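Local coordinates for protein DNA-entry nuclease (Competence-specific nuclease) (Streptococcus agalactiae ILRI112, PDB 4QGO) that probably cleaves DNA and RNA with little sequence specificity, as a beta-beta-alpha (His-Me finger) endonuclease and virulence factor, at residues Q12-N17 and P186-L191; G23-Q28 and E35-Q40; H106-G111 and G220-N225; N154-L159 and V204-T209; L177-T182 and T214-T219. The protein carries 1 engineered substitution. All blocks are in the same frame, centred on the assembly; numbering follows the deposited sequence. Where two conformers were deposited one is given.

Contact 1 of 5, residues Q12-N17 and P186-L191; sequences QEFQNN and PFAMHL
A chi1 of -175° swings the Phe14 ring off the helix, CG opposite the backbone N, toward Phe187; there CG lies between backbone N and carbonyl carbon (chi1 70°), which presents the CD1 side of the second ring to Phe14. The two make a T-shaped pair: the edge of Phe187 points at the face of Phe14, the planes stand at 83° and the centroids are 5.4 Å apart. The closest carbons of the pair are Phe14 CE2 and Phe187 CD1, at 3.7 Å. That same corner of the Phe14 ring also sits near the backbone, with Phe187 O lying by the ring edge, close to its plane, 3.4 Å from Phe14 CE2. Asn17, one helical turn on, covers a face of Phe187: its CB stands 4.0 Å from the ring centroid in a CH-pi contact, while Asn17 O is 3.4 Å from Phe187 CZ. Ala188 CB adds a lighter touch on Phe14 CZ. No hydrogen bond joins the two segments, and aromatic and apolar packing does the work. Phe187 and Ala188 both face Leu177, a classic beta bulge at the start of strand 188-195. Helix 12-22 is thus laid against the sheet, with Phe14 also touching Pro207 of strand 201-207, Phe187 meeting Leu177 of strand 170-177 and Tyr217 of a nearby loop, and Asn17 packing on Arg179.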
# COMPACT_ATOMS: atom_id res chain seq x y z
N GLN A 12 -15.91 11.08 8.55
CA GLN A 12 -17.02 10.49 7.82
C GLN A 12 -16.71 10.49 6.33
O GLN A 12 -16.97 9.51 5.63
CB GLN A 12 -18.31 11.27 8.08
CG GLN A 12 -19.53 10.69 7.39
CD GLN A 12 -19.88 9.31 7.90
OE1 GLN A 12 -20.22 9.14 9.07
NE2 GLN A 12 -19.78 8.32 7.02
N GLU A 13 -16.15 11.60 5.85
CA GLU A 13 -15.82 11.74 4.44
C GLU A 13 -14.83 10.68 3.98
O GLU A 13 -15.03 10.05 2.94
CB GLU A 13 -15.28 13.14 4.13
CG GLU A 13 -15.12 13.40 2.64
CD GLU A 13 -14.79 14.84 2.32
OE1 GLU A 13 -14.96 15.70 3.22
OE2 GLU A 13 -14.37 15.12 1.18
N PHE A 14 -13.77 10.47 4.76
CA PHE A 14 -12.82 9.41 4.44
C PHE A 14 -13.53 8.07 4.36
O PHE A 14 -13.32 7.30 3.41
CB PHE A 14 -11.69 9.33 5.47
CG PHE A 14 -10.63 8.33 5.11
CD1 PHE A 14 -10.82 6.98 5.36
CD2 PHE A 14 -9.46 8.74 4.49
CE1 PHE A 14 -9.87 6.05 5.00
CE2 PHE A 14 -8.51 7.81 4.12
CZ PHE A 14 -8.71 6.48 4.38
N GLN A 15 -14.37 7.79 5.35
CA GLN A 15 -15.07 6.51 5.40
C GLN A 15 -16.04 6.32 4.24
O GLN A 15 -16.19 5.22 3.73
CB GLN A 15 -15.77 6.33 6.75
CG GLN A 15 -14.80 6.17 7.91
CD GLN A 15 -15.48 6.04 9.26
OE1 GLN A 15 -16.33 5.17 9.45
NE2 GLN A 15 -15.11 6.91 10.19
N ASN A 16 -16.68 7.41 3.81
CA ASN A 16 -17.54 7.35 2.63
C ASN A 16 -16.73 6.99 1.38
O ASN A 16 -17.14 6.16 0.56
CB ASN A 16 -18.28 8.68 2.44
CG ASN A 16 -19.35 8.91 3.48
OD1 ASN A 16 -19.72 8.00 4.23
ND2 ASN A 16 -19.88 10.13 3.54
N ASN A 17 -15.57 7.62 1.23
CA ASN A 17 -14.70 7.30 0.10
C ASN A 17 -14.25 5.84 0.15
O ASN A 17 -14.24 5.16 -0.88
CB ASN A 17 -13.50 8.25 0.06
CG ASN A 17 -13.88 9.64 -0.40
OD1 ASN A 17 -14.79 9.81 -1.21
ND2 ASN A 17 -13.20 10.65 0.13
N PRO A 186 -3.71 8.30 -4.47
CA PRO A 186 -4.71 7.45 -3.82
C PRO A 186 -4.97 7.93 -2.39
O PRO A 186 -4.05 8.42 -1.75
CB PRO A 186 -4.05 6.07 -3.81
CG PRO A 186 -2.59 6.36 -3.77
CD PRO A 186 -2.41 7.62 -4.61
N PHE A 187 -6.20 7.78 -1.90
CA PHE A 187 -6.49 8.17 -0.53
C PHE A 187 -6.18 7.05 0.47
O PHE A 187 -6.18 7.29 1.68
CB PHE A 187 -7.94 8.67 -0.36
CG PHE A 187 -8.98 7.57 -0.48
CD1 PHE A 187 -9.39 6.86 0.64
CD2 PHE A 187 -9.53 7.26 -1.72
CE1 PHE A 187 -10.34 5.84 0.53
CE2 PHE A 187 -10.47 6.25 -1.83
CZ PHE A 187 -10.88 5.54 -0.71
N ALA A 188 -5.95 5.84 -0.04
CA ALA A 188 -5.60 4.72 0.82
C ALA A 188 -4.93 3.64 0.00
O ALA A 188 -5.03 3.63 -1.22
CB ALA A 188 -6.86 4.14 1.48
N MET A 189 -4.23 2.75 0.69
CA MET A 189 -3.65 1.59 0.04
C MET A 189 -4.31 0.32 0.57
O MET A 189 -4.26 0.03 1.76
CB MET A 189 -2.13 1.55 0.27
CG MET A 189 -1.38 2.73 -0.33
SD MET A 189 -1.29 2.67 -2.14
CE MET A 189 0.07 1.52 -2.34
N HIS A 190 -4.93 -0.44 -0.33
CA HIS A 190 -5.61 -1.68 0.05
C HIS A 190 -4.61 -2.84 -0.02
O HIS A 190 -4.08 -3.12 -1.08
CB HIS A 190 -6.78 -1.91 -0.93
CG HIS A 190 -7.66 -3.07 -0.58
ND1 HIS A 190 -8.64 -3.52 -1.44
CD2 HIS A 190 -7.74 -3.86 0.52
CE1 HIS A 190 -9.27 -4.54 -0.89
NE2 HIS A 190 -8.75 -4.76 0.30
N LEU A 191 -4.35 -3.49 1.12
CA LEU A 191 -3.42 -4.62 1.16
C LEU A 191 -4.16 -5.89 1.55
O LEU A 191 -4.87 -5.89 2.55
CB LEU A 191 -2.29 -4.40 2.18
CG LEU A 191 -1.69 -3.00 2.33
CD1 LEU A 191 -0.67 -3.01 3.44
CD2 LEU A 191 -1.06 -2.57 1.03

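Contact 2 of 5, residues G23-Q28 and E35-Q40; sequences GNLPFQ and ELNNNQ
Phe27 and Leu36 form a non-hydrogen-bonded antiparallel pair with CA atoms 4.4 Å apart, followed by the hydrogen-bonded pair of Gln28 and Glu35. Gln28 N gives to Glu35 O at 3.0 Å, and Glu35 N returns a bond to Gln28 O at 2.9 Å. A third bond, Asn37 N to Pro26 O, is 2.8 Å long and almost straight. On one face Phe27 CB packs against Leu36 CD2 at 3.6 Å; Phe27 CG lies between backbone N and carbonyl carbon (chi1 56°), which leaves CB on Leu36 while the phenyl ring leads away from the hairpin. On the other, Gln28 and Glu35 run side by side in the same direction, amide and carboxylate planes practically parallel in the modelled Glu35 conformer, their nearest carbons being Gln28 CG and Glu35 CB at 4.2 Å. Asn37, Asn38 and Asn39 all take positive phi, and this left-handed run curls the chain back on itself, with Asn39 N bonded to Leu36 O and Asn37 ND2 reaching Gln40 O at 3.0 Å. Asn37 OD1 sits 3.8 Å from Leu25 CD2, beside the Pro26 ring. This is a beta hairpin, strands 27-30 and 33-36, at one edge of the large antiparallel sheet. Helix 12-22 covers it through Leu18 against Phe27 and Ile22 against Leu36, and the Leu36 backbone is hydrogen-bonded to Asn203 of strand 201-207.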
# COMPACT_ATOMS: atom_id res chain seq x y z
N GLY A 23 -16.68 -1.22 -1.87
CA GLY A 23 -18.02 -1.80 -1.85
C GLY A 23 -18.60 -1.85 -0.46
O GLY A 23 -18.07 -1.23 0.47
N ASN A 24 -19.70 -2.57 -0.29
CA ASN A 24 -20.35 -2.63 1.02
C ASN A 24 -19.75 -3.70 1.92
O ASN A 24 -20.47 -4.53 2.47
CB ASN A 24 -21.86 -2.82 0.87
CG ASN A 24 -22.63 -2.25 2.05
OD1 ASN A 24 -22.13 -1.40 2.78
ND2 ASN A 24 -23.86 -2.73 2.24
N LEU A 25 -18.43 -3.70 2.04
CA LEU A 25 -17.74 -4.58 2.98
C LEU A 25 -17.70 -3.92 4.34
O LEU A 25 -17.62 -2.69 4.44
CB LEU A 25 -16.30 -4.83 2.53
CG LEU A 25 -16.01 -5.69 1.30
CD1 LEU A 25 -14.51 -5.79 1.08
CD2 LEU A 25 -16.61 -7.08 1.47
N PRO A 26 -17.76 -4.73 5.41
CA PRO A 26 -17.61 -4.13 6.74
C PRO A 26 -16.20 -3.61 6.92
O PRO A 26 -15.24 -4.12 6.32
CB PRO A 26 -17.89 -5.28 7.70
CG PRO A 26 -17.80 -6.52 6.89
CD PRO A 26 -18.08 -6.17 5.47
N PHE A 27 -16.07 -2.56 7.73
CA PHE A 27 -14.74 -2.11 8.09
C PHE A 27 -14.74 -1.52 9.48
O PHE A 27 -15.77 -1.07 9.98
CB PHE A 27 -14.17 -1.12 7.07
CG PHE A 27 -15.02 0.08 6.82
CD1 PHE A 27 -14.96 1.18 7.66
CD2 PHE A 27 -15.86 0.12 5.73
CE1 PHE A 27 -15.74 2.30 7.41
CE2 PHE A 27 -16.65 1.23 5.48
CZ PHE A 27 -16.59 2.33 6.33
N GLN A 28 -13.58 -1.56 10.12
CA GLN A 28 -13.42 -0.89 11.40
C GLN A 28 -12.03 -0.31 11.53
O GLN A 28 -11.07 -0.87 11.00
CB GLN A 28 -13.71 -1.84 12.56
CG GLN A 28 -12.80 -3.05 12.61
CD GLN A 28 -13.21 -4.03 13.69
OE1 GLN A 28 -13.72 -5.11 13.41
NE2 GLN A 28 -12.98 -3.65 14.94
N GLU A 35 -9.38 -2.25 9.14
CA GLU A 35 -9.51 -3.67 8.90
C GLU A 35 -10.78 -3.83 8.07
O GLU A 35 -11.83 -3.26 8.40
CB GLU A 35 -9.65 -4.40 10.23
CG GLU A 35 -9.76 -5.90 10.14
CD GLU A 35 -9.99 -6.56 11.49
OE1 GLU A 35 -10.53 -7.69 11.53
OE2 GLU A 35 -9.65 -5.94 12.53
N LEU A 36 -10.69 -4.59 6.97
CA LEU A 36 -11.82 -4.77 6.07
C LEU A 36 -12.32 -6.20 6.12
O LEU A 36 -11.51 -7.13 6.18
CB LEU A 36 -11.39 -4.49 4.63
CG LEU A 36 -10.65 -3.17 4.39
CD1 LEU A 36 -10.34 -3.03 2.90
CD2 LEU A 36 -11.46 -1.99 4.89
N ASN A 37 -13.64 -6.37 6.10
CA ASN A 37 -14.21 -7.72 5.96
C ASN A 37 -13.71 -8.69 7.03
O ASN A 37 -13.44 -9.86 6.74
CB ASN A 37 -13.92 -8.27 4.56
CG ASN A 37 -14.82 -9.44 4.18
OD1 ASN A 37 -16.01 -9.44 4.45
ND2 ASN A 37 -14.23 -10.44 3.52
N ASN A 38 -13.58 -8.20 8.26
CA ASN A 38 -13.09 -8.98 9.38
C ASN A 38 -11.73 -9.62 9.11
O ASN A 38 -11.42 -10.71 9.60
CB ASN A 38 -14.12 -10.02 9.81
CG ASN A 38 -15.42 -9.37 10.23
OD1 ASN A 38 -15.49 -8.77 11.30
ND2 ASN A 38 -16.44 -9.47 9.39
N ASN A 39 -10.93 -8.90 8.32
CA ASN A 39 -9.56 -9.30 7.97
C ASN A 39 -9.48 -10.48 6.99
O ASN A 39 -8.42 -11.06 6.81
CB ASN A 39 -8.72 -9.56 9.24
CG ASN A 39 -7.35 -8.91 9.20
OD1 ASN A 39 -7.08 -8.02 8.39
ND2 ASN A 39 -6.48 -9.35 10.10
N GLN A 40 -10.61 -10.83 6.37
CA GLN A 40 -10.65 -11.93 5.42
C GLN A 40 -10.58 -11.43 3.99
O GLN A 40 -11.24 -10.46 3.62
CB GLN A 40 -11.92 -12.78 5.62
CG GLN A 40 -12.17 -13.18 7.07
CD GLN A 40 -11.01 -13.95 7.66
OE1 GLN A 40 -10.72 -15.06 7.25
NE2 GLN A 40 -10.34 -13.34 8.63

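Contact 3 of 5, residues H106-G111 and G220-N225; sequences HAVDKG and GEITLN
Strand 108-112, probably the first strand of the beta-beta-alpha unit of His-Me finger nucleases, rests near its start on the C-terminal hairpin, where Ala107 and Val108 both meet the end of Ile222. One methyl does all the touching: Ile222 CD1 is 3.5 Å from Ala107 CB and 3.9 Å from Val108 CG1. It gets there because CG1 of Ile222 is anti to the carbonyl carbon (chi1 -70°) and the chain then runs on extended (chi2 161°), while the Val108 and Ile222 side chains pass alongside, pointing opposite ways. The contact is small and wholly apolar. Behind it, His106 NE2 gives a 2.6 Å hydrogen bond to Asp109 OD1, meeting the syn lone pair of the carboxylate from nearly within the imidazole plane. The bond fixes the ring's rotation, with its edge toward Val108 C and Asp109 CG. Asp109 OD2 is taken up separately by Gln144 NE2 and, weakly, by Asn143 ND2, which ties the carboxylate to helix 140-144. On the other segment, Gly220 and Glu221 both face Asp216 in a G1 bulge. In the surroundings, strand 108-112 pairs with strand 135-139, Val108 packs on Trp95 and on Thr137, and strand 222-224 pairs with strand 213-215, whose Met215 touches both Val108 and Ile222.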
# COMPACT_ATOMS: atom_id res chain seq x y z
N HIS A 106 9.60 15.33 6.58
CA HIS A 106 9.10 15.55 5.22
C HIS A 106 7.73 14.89 5.11
O HIS A 106 7.38 14.03 5.92
CB HIS A 106 10.04 14.98 4.18
CG HIS A 106 10.24 13.50 4.30
ND1 HIS A 106 11.20 12.95 5.13
CD2 HIS A 106 9.60 12.47 3.72
CE1 HIS A 106 11.13 11.63 5.04
NE2 HIS A 106 10.18 11.31 4.19
N ALA A 107 6.96 15.29 4.10
CA ALA A 107 5.56 14.88 4.01
C ALA A 107 5.35 13.55 3.29
O ALA A 107 4.54 12.74 3.74
CB ALA A 107 4.74 15.96 3.34
N VAL A 108 6.07 13.33 2.19
CA VAL A 108 5.79 12.18 1.32
C VAL A 108 7.03 11.37 0.95
O VAL A 108 8.14 11.89 0.93
CB VAL A 108 5.05 12.59 0.03
CG1 VAL A 108 3.65 13.11 0.36
CG2 VAL A 108 5.85 13.63 -0.77
N ASP A 109 6.78 10.09 0.66
CA ASP A 109 7.79 9.13 0.23
C ASP A 109 7.33 8.51 -1.07
O ASP A 109 6.13 8.45 -1.36
CB ASP A 109 7.92 7.98 1.23
CG ASP A 109 8.52 8.39 2.56
OD1 ASP A 109 9.20 9.42 2.63
OD2 ASP A 109 8.33 7.64 3.54
N LYS A 110 8.28 8.06 -1.87
CA LYS A 110 7.97 7.20 -3.00
C LYS A 110 7.45 5.92 -2.39
O LYS A 110 8.19 5.17 -1.74
CB LYS A 110 9.21 6.95 -3.85
CG LYS A 110 9.66 8.18 -4.61
CD LYS A 110 11.04 7.98 -5.25
CE LYS A 110 11.58 9.29 -5.81
NZ LYS A 110 13.05 9.25 -6.02
N GLY A 111 6.15 5.68 -2.55
CA GLY A 111 5.56 4.48 -1.98
C GLY A 111 5.39 3.33 -2.95
O GLY A 111 4.58 3.40 -3.87
N GLY A 220 -2.30 16.32 -5.06
CA GLY A 220 -1.20 16.03 -4.16
C GLY A 220 -0.74 17.23 -3.35
O GLY A 220 0.22 17.11 -2.60
N GLU A 221 -1.43 18.37 -3.48
CA GLU A 221 -1.05 19.57 -2.72
C GLU A 221 -1.33 19.39 -1.23
O GLU A 221 -2.42 19.00 -0.83
CB GLU A 221 -1.79 20.81 -3.24
CG GLU A 221 -1.44 22.11 -2.52
CD GLU A 221 -2.32 23.28 -2.91
OE1 GLU A 221 -1.81 24.42 -2.87
OE2 GLU A 221 -3.53 23.07 -3.23
N ILE A 222 -0.32 19.70 -0.43
CA ILE A 222 -0.41 19.50 1.01
C ILE A 222 -0.55 20.83 1.73
O ILE A 222 0.14 21.81 1.41
CB ILE A 222 0.85 18.79 1.50
CG1 ILE A 222 0.84 17.35 1.00
CG2 ILE A 222 0.95 18.84 3.03
CD1 ILE A 222 2.19 16.72 1.02
N THR A 223 -1.46 20.86 2.70
CA THR A 223 -1.62 22.02 3.58
C THR A 223 -1.25 21.60 5.00
O THR A 223 -1.93 20.77 5.60
CB THR A 223 -3.06 22.52 3.53
OG1 THR A 223 -3.37 22.90 2.18
CG2 THR A 223 -3.23 23.74 4.43
N LEU A 224 -0.17 22.16 5.54
CA LEU A 224 0.26 21.83 6.90
C LEU A 224 -0.73 22.36 7.92
O LEU A 224 -1.32 23.42 7.71
CB LEU A 224 1.65 22.40 7.18
CG LEU A 224 2.75 21.92 6.23
CD1 LEU A 224 4.08 22.61 6.56
CD2 LEU A 224 2.92 20.40 6.28
N ASN A 225 -0.94 21.62 9.01
CA ASN A 225 -1.83 22.09 10.06
C ASN A 225 -1.23 23.32 10.73
O ASN A 225 -0.01 23.50 10.70
CB ASN A 225 -2.08 21.01 11.12
CG ASN A 225 -2.91 19.84 10.61
OD1 ASN A 225 -3.57 19.93 9.57
ND2 ASN A 225 -2.90 18.75 11.35
OXT ASN A 225 -1.95 24.14 11.31

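Contact 4 of 5, residues N154-L159 and V204-T209; sequences NYYESL and VAIPNT
Val204 sets both of its methyls on Tyr156. CG2 stands squarely over the ring centre in a CH-pi contact, 3.9 Å from the centroid and only 5° off the ring normal, while CG1 lies nearer the phenol end, 3.6 Å from Tyr156 CZ and 3.4 Å from Tyr156 OH. Ile206 comes in obliquely instead, its CD1 3.8 Å from Tyr156 CD2. The opposite face of the ring is covered by the neighbouring helix residue, Tyr155, whose CD2 is 3.7 Å above the plane. Tyr156 is thus sandwiched between Tyr155 and Val204. Val204 and Ile206, two apart on strand 201-207, point to the same side, and here helix 153-165 packs on that face of the large antiparallel sheet, with Ile33 of strand 33-36 and Leu191 of strand 188-195 filling in around the ring. Phe202 meets Tyr156 edge-to-face. Tyr156 CG is anti to the carbonyl carbon (chi1 -73°), which drops the ring toward the strand and sends its hydroxyl to a hydrogen bond with Arg151 NH1. A bound sulfate, probably from the crystallisation liquor, lies about 5 Å from the Tyr156 side chain.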
# COMPACT_ATOMS: atom_id res chain seq x y z
N ASN A 154 4.41 -0.46 6.06
CA ASN A 154 5.60 -1.21 6.48
C ASN A 154 5.25 -2.34 7.45
O ASN A 154 5.82 -3.42 7.37
CB ASN A 154 6.64 -0.28 7.14
CG ASN A 154 7.74 0.18 6.19
OD1 ASN A 154 7.79 -0.20 5.01
ND2 ASN A 154 8.64 1.02 6.70
N TYR A 155 4.33 -2.08 8.37
CA TYR A 155 3.93 -3.12 9.33
C TYR A 155 3.43 -4.38 8.61
O TYR A 155 3.82 -5.51 8.94
CB TYR A 155 2.84 -2.61 10.28
CG TYR A 155 2.36 -3.69 11.23
CD1 TYR A 155 3.09 -4.01 12.36
CD2 TYR A 155 1.19 -4.39 10.97
CE1 TYR A 155 2.68 -5.02 13.21
CE2 TYR A 155 0.77 -5.41 11.83
CZ TYR A 155 1.52 -5.70 12.94
OH TYR A 155 1.11 -6.71 13.79
N TYR A 156 2.53 -4.18 7.65
CA TYR A 156 1.97 -5.29 6.90
C TYR A 156 2.99 -5.97 6.01
O TYR A 156 3.00 -7.20 5.89
CB TYR A 156 0.71 -4.85 6.16
CG TYR A 156 -0.41 -4.68 7.15
CD1 TYR A 156 -1.20 -5.77 7.53
CD2 TYR A 156 -0.63 -3.46 7.78
CE1 TYR A 156 -2.19 -5.63 8.48
CE2 TYR A 156 -1.62 -3.31 8.73
CZ TYR A 156 -2.40 -4.40 9.06
OH TYR A 156 -3.39 -4.27 10.01
N GLU A 157 3.86 -5.18 5.42
CA GLU A 157 4.97 -5.74 4.65
C GLU A 157 5.87 -6.61 5.53
O GLU A 157 6.33 -7.67 5.10
CB GLU A 157 5.76 -4.64 3.93
CG GLU A 157 4.96 -4.05 2.77
CD GLU A 157 5.54 -2.77 2.24
OE1 GLU A 157 6.19 -2.06 3.02
OE2 GLU A 157 5.33 -2.45 1.04
N SER A 158 6.10 -6.18 6.77
CA SER A 158 6.86 -6.98 7.71
C SER A 158 6.18 -8.31 8.01
O SER A 158 6.87 -9.33 8.12
CB SER A 158 7.10 -6.22 9.01
OG SER A 158 7.95 -5.11 8.78
N LEU A 159 4.86 -8.33 8.14
CA LEU A 159 4.17 -9.60 8.34
C LEU A 159 4.40 -10.54 7.17
O LEU A 159 4.62 -11.74 7.35
CB LEU A 159 2.65 -9.39 8.52
CG LEU A 159 2.22 -8.61 9.76
CD1 LEU A 159 0.69 -8.46 9.76
CD2 LEU A 159 2.69 -9.29 11.04
N VAL A 204 -6.73 -5.09 4.66
CA VAL A 204 -6.70 -3.79 5.30
C VAL A 204 -6.62 -2.65 4.29
O VAL A 204 -6.17 -2.83 3.14
CB VAL A 204 -5.50 -3.65 6.28
CG1 VAL A 204 -5.54 -4.71 7.40
CG2 VAL A 204 -4.19 -3.74 5.52
N ALA A 205 -7.05 -1.47 4.73
CA ALA A 205 -6.81 -0.24 3.98
C ALA A 205 -5.96 0.66 4.85
O ALA A 205 -6.33 0.97 5.97
CB ALA A 205 -8.12 0.44 3.62
N ILE A 206 -4.80 1.07 4.33
CA ILE A 206 -3.89 1.96 5.04
C ILE A 206 -4.18 3.38 4.56
O ILE A 206 -3.89 3.71 3.41
CB ILE A 206 -2.42 1.66 4.69
CG1 ILE A 206 -2.11 0.16 4.77
CG2 ILE A 206 -1.49 2.50 5.56
CD1 ILE A 206 -2.24 -0.42 6.13
N PRO A 207 -4.75 4.23 5.43
CA PRO A 207 -5.07 5.58 4.95
C PRO A 207 -3.81 6.32 4.50
O PRO A 207 -2.76 6.26 5.17
CB PRO A 207 -5.69 6.25 6.19
CG PRO A 207 -6.25 5.07 7.00
CD PRO A 207 -5.21 4.00 6.82
N ASN A 208 -3.91 7.01 3.36
CA ASN A 208 -2.79 7.80 2.85
C ASN A 208 -2.85 9.18 3.47
O ASN A 208 -3.12 10.19 2.79
CB ASN A 208 -2.83 7.88 1.33
CG ASN A 208 -1.48 8.23 0.75
OD1 ASN A 208 -0.46 8.19 1.46
ND2 ASN A 208 -1.45 8.56 -0.55
N THR A 209 -2.60 9.20 4.77
CA THR A 209 -2.80 10.38 5.60
C THR A 209 -1.62 10.57 6.55
O THR A 209 -0.82 9.65 6.77
CB THR A 209 -4.10 10.27 6.43
OG1 THR A 209 -4.04 9.10 7.27
CG2 THR A 209 -5.32 10.17 5.52

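Contact 5 of 5, residues L177-T182 and T214-T219; sequences LYRNDT and TMDYAT
Arg179 reaches past Tyr217 toward Asp216, crossing each side chain at about a right angle. Its chain bends at chi3 (-56°), which brings the guanidinium alongside the Asp216-Ala218 turn: Arg179 NE is 4.2 Å from Tyr217 CB, and NH2 is 3.9 Å from Ala218 N. Guanidinium and Tyr217 ring are inclined at 63°, so they do not stack. Against Asp216 the planes stand at 81°, and with Arg179 NH2 4.2 Å from Asp216 OD1 the opposite charges probably attract, but no salt bridge forms: the oxygen lies well out of the guanidinium plane. A water spans them, accepting from Arg179 NH2 at the edge of the guanidinium (3.0 Å) and donating to Asp216 OD1 (2.9 Å). That oxygen also accepts from Ala218 N in an Asx turn; Asn180 OD1 makes a second Asx turn with Thr182 N, 2.9 Å away. Asp183 OD2 holds Arg179 NE in a salt bridge, and Asn208 O takes the Tyr217 hydroxyl.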
# COMPACT_ATOMS: atom_id res chain seq x y z
N LEU A 177 -6.35 2.95 -3.71
CA LEU A 177 -7.76 3.35 -3.77
C LEU A 177 -7.86 4.84 -4.09
O LEU A 177 -7.28 5.67 -3.37
CB LEU A 177 -8.48 3.03 -2.46
CG LEU A 177 -8.40 1.58 -1.97
CD1 LEU A 177 -9.22 1.42 -0.70
CD2 LEU A 177 -8.86 0.62 -3.06
N TYR A 178 -8.53 5.17 -5.20
CA TYR A 178 -8.73 6.55 -5.64
C TYR A 178 -10.19 6.95 -5.42
O TYR A 178 -11.09 6.12 -5.55
CB TYR A 178 -8.37 6.73 -7.12
CG TYR A 178 -6.93 6.35 -7.45
CD1 TYR A 178 -5.90 7.27 -7.28
CD2 TYR A 178 -6.61 5.09 -7.92
CE1 TYR A 178 -4.58 6.93 -7.57
CE2 TYR A 178 -5.30 4.74 -8.22
CZ TYR A 178 -4.29 5.67 -8.04
OH TYR A 178 -3.00 5.33 -8.33
N ARG A 179 -10.42 8.22 -5.08
CA ARG A 179 -11.78 8.70 -4.80
C ARG A 179 -12.64 8.71 -6.05
O ARG A 179 -13.87 8.64 -5.98
CB ARG A 179 -11.77 10.13 -4.28
CG ARG A 179 -11.12 10.33 -2.92
CD ARG A 179 -11.27 11.79 -2.48
NE ARG A 179 -10.72 12.70 -3.48
CZ ARG A 179 -10.91 14.02 -3.47
NH1 ARG A 179 -11.64 14.58 -2.52
NH2 ARG A 179 -10.36 14.77 -4.42
N ASN A 180 -11.97 8.85 -7.19
CA ASN A 180 -12.63 9.08 -8.46
C ASN A 180 -11.66 8.75 -9.59
O ASN A 180 -10.53 8.33 -9.35
CB ASN A 180 -13.10 10.53 -8.56
CG ASN A 180 -11.96 11.52 -8.35
OD1 ASN A 180 -10.91 11.41 -8.98
ND2 ASN A 180 -12.17 12.47 -7.45
N ASP A 181 -12.09 8.97 -10.82
CA ASP A 181 -11.28 8.55 -11.95
C ASP A 181 -10.10 9.47 -12.25
O ASP A 181 -9.22 9.09 -13.02
CB ASP A 181 -12.14 8.37 -13.21
CG ASP A 181 -12.99 7.12 -13.16
OD1 ASP A 181 -12.68 6.21 -12.36
OD2 ASP A 181 -13.96 7.04 -13.94
N THR A 182 -10.06 10.65 -11.64
CA THR A 182 -9.05 11.64 -12.03
C THR A 182 -7.98 11.98 -10.98
O THR A 182 -6.92 12.49 -11.35
CB THR A 182 -9.70 12.93 -12.53
OG1 THR A 182 -10.56 13.47 -11.52
CG2 THR A 182 -10.53 12.64 -13.78
N THR A 214 -3.12 18.06 5.89
CA THR A 214 -4.12 17.50 4.99
C THR A 214 -3.61 17.55 3.56
O THR A 214 -2.76 18.37 3.21
CB THR A 214 -5.48 18.22 5.11
OG1 THR A 214 -5.31 19.62 4.88
CG2 THR A 214 -6.07 17.99 6.49
N MET A 215 -4.11 16.65 2.73
CA MET A 215 -3.74 16.59 1.33
C MET A 215 -4.97 16.66 0.43
O MET A 215 -5.99 16.05 0.73
CB MET A 215 -2.97 15.31 1.03
CG MET A 215 -2.50 15.23 -0.42
SD MET A 215 -1.73 13.66 -0.86
CE MET A 215 -0.12 13.84 -0.13
N ASP A 216 -4.85 17.39 -0.68
CA ASP A 216 -5.84 17.36 -1.75
C ASP A 216 -5.41 16.22 -2.67
O ASP A 216 -4.39 16.33 -3.35
CB ASP A 216 -5.83 18.69 -2.50
CG ASP A 216 -6.90 18.77 -3.57
OD1 ASP A 216 -7.48 17.73 -3.94
OD2 ASP A 216 -7.18 19.89 -4.06
N TYR A 217 -6.17 15.13 -2.68
CA TYR A 217 -5.78 13.95 -3.46
C TYR A 217 -5.89 14.18 -4.95
O TYR A 217 -5.31 13.44 -5.74
CB TYR A 217 -6.58 12.71 -3.04
CG TYR A 217 -6.33 12.31 -1.61
CD1 TYR A 217 -5.09 11.83 -1.21
CD2 TYR A 217 -7.34 12.42 -0.65
CE1 TYR A 217 -4.85 11.48 0.11
CE2 TYR A 217 -7.11 12.06 0.67
CZ TYR A 217 -5.86 11.61 1.04
OH TYR A 217 -5.66 11.26 2.36
N ALA A 218 -6.63 15.21 -5.36
CA ALA A 218 -6.70 15.53 -6.77
C ALA A 218 -5.33 15.89 -7.32
O ALA A 218 -4.94 15.43 -8.39
CB ALA A 218 -7.70 16.67 -7.02
N THR A 219 -4.58 16.72 -6.58
CA THR A 219 -3.32 17.28 -7.05
C THR A 219 -2.09 16.80 -6.28
O THR A 219 -0.96 16.87 -6.78
CB THR A 219 -3.33 18.81 -6.91
OG1 THR A 219 -3.63 19.13 -5.54
CG2 THR A 219 -4.41 19.41 -7.78
O HOH W 1 -10.26 17.75 -4.64

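In the fold
From the N terminus, helix 12-22 opens contact 1, and the hairpin of contact 2 closes straight after it, nested inside. Segment 106-111 then opens contact 3, helix 153-165 opens contact 4 and the loop 177-182 opens contact 5. Contact 1 closes at 186-191, so it crosses contacts 3, 4 and 5. Contacts 4 and 5 cross each other, closing at 204-209 and 214-219, and both nest inside contact 3, which closes last at the C terminus. Contacts 1, 2 and 4 all reach the large sheet, tying helices 12-22 and 153-165 and the N-terminal hairpin to it; contacts 3 and 5 share the small C-terminal hairpin, linking it to strand 108-112, probably part of the beta-beta-alpha unit, and to the loop after strand 170-177.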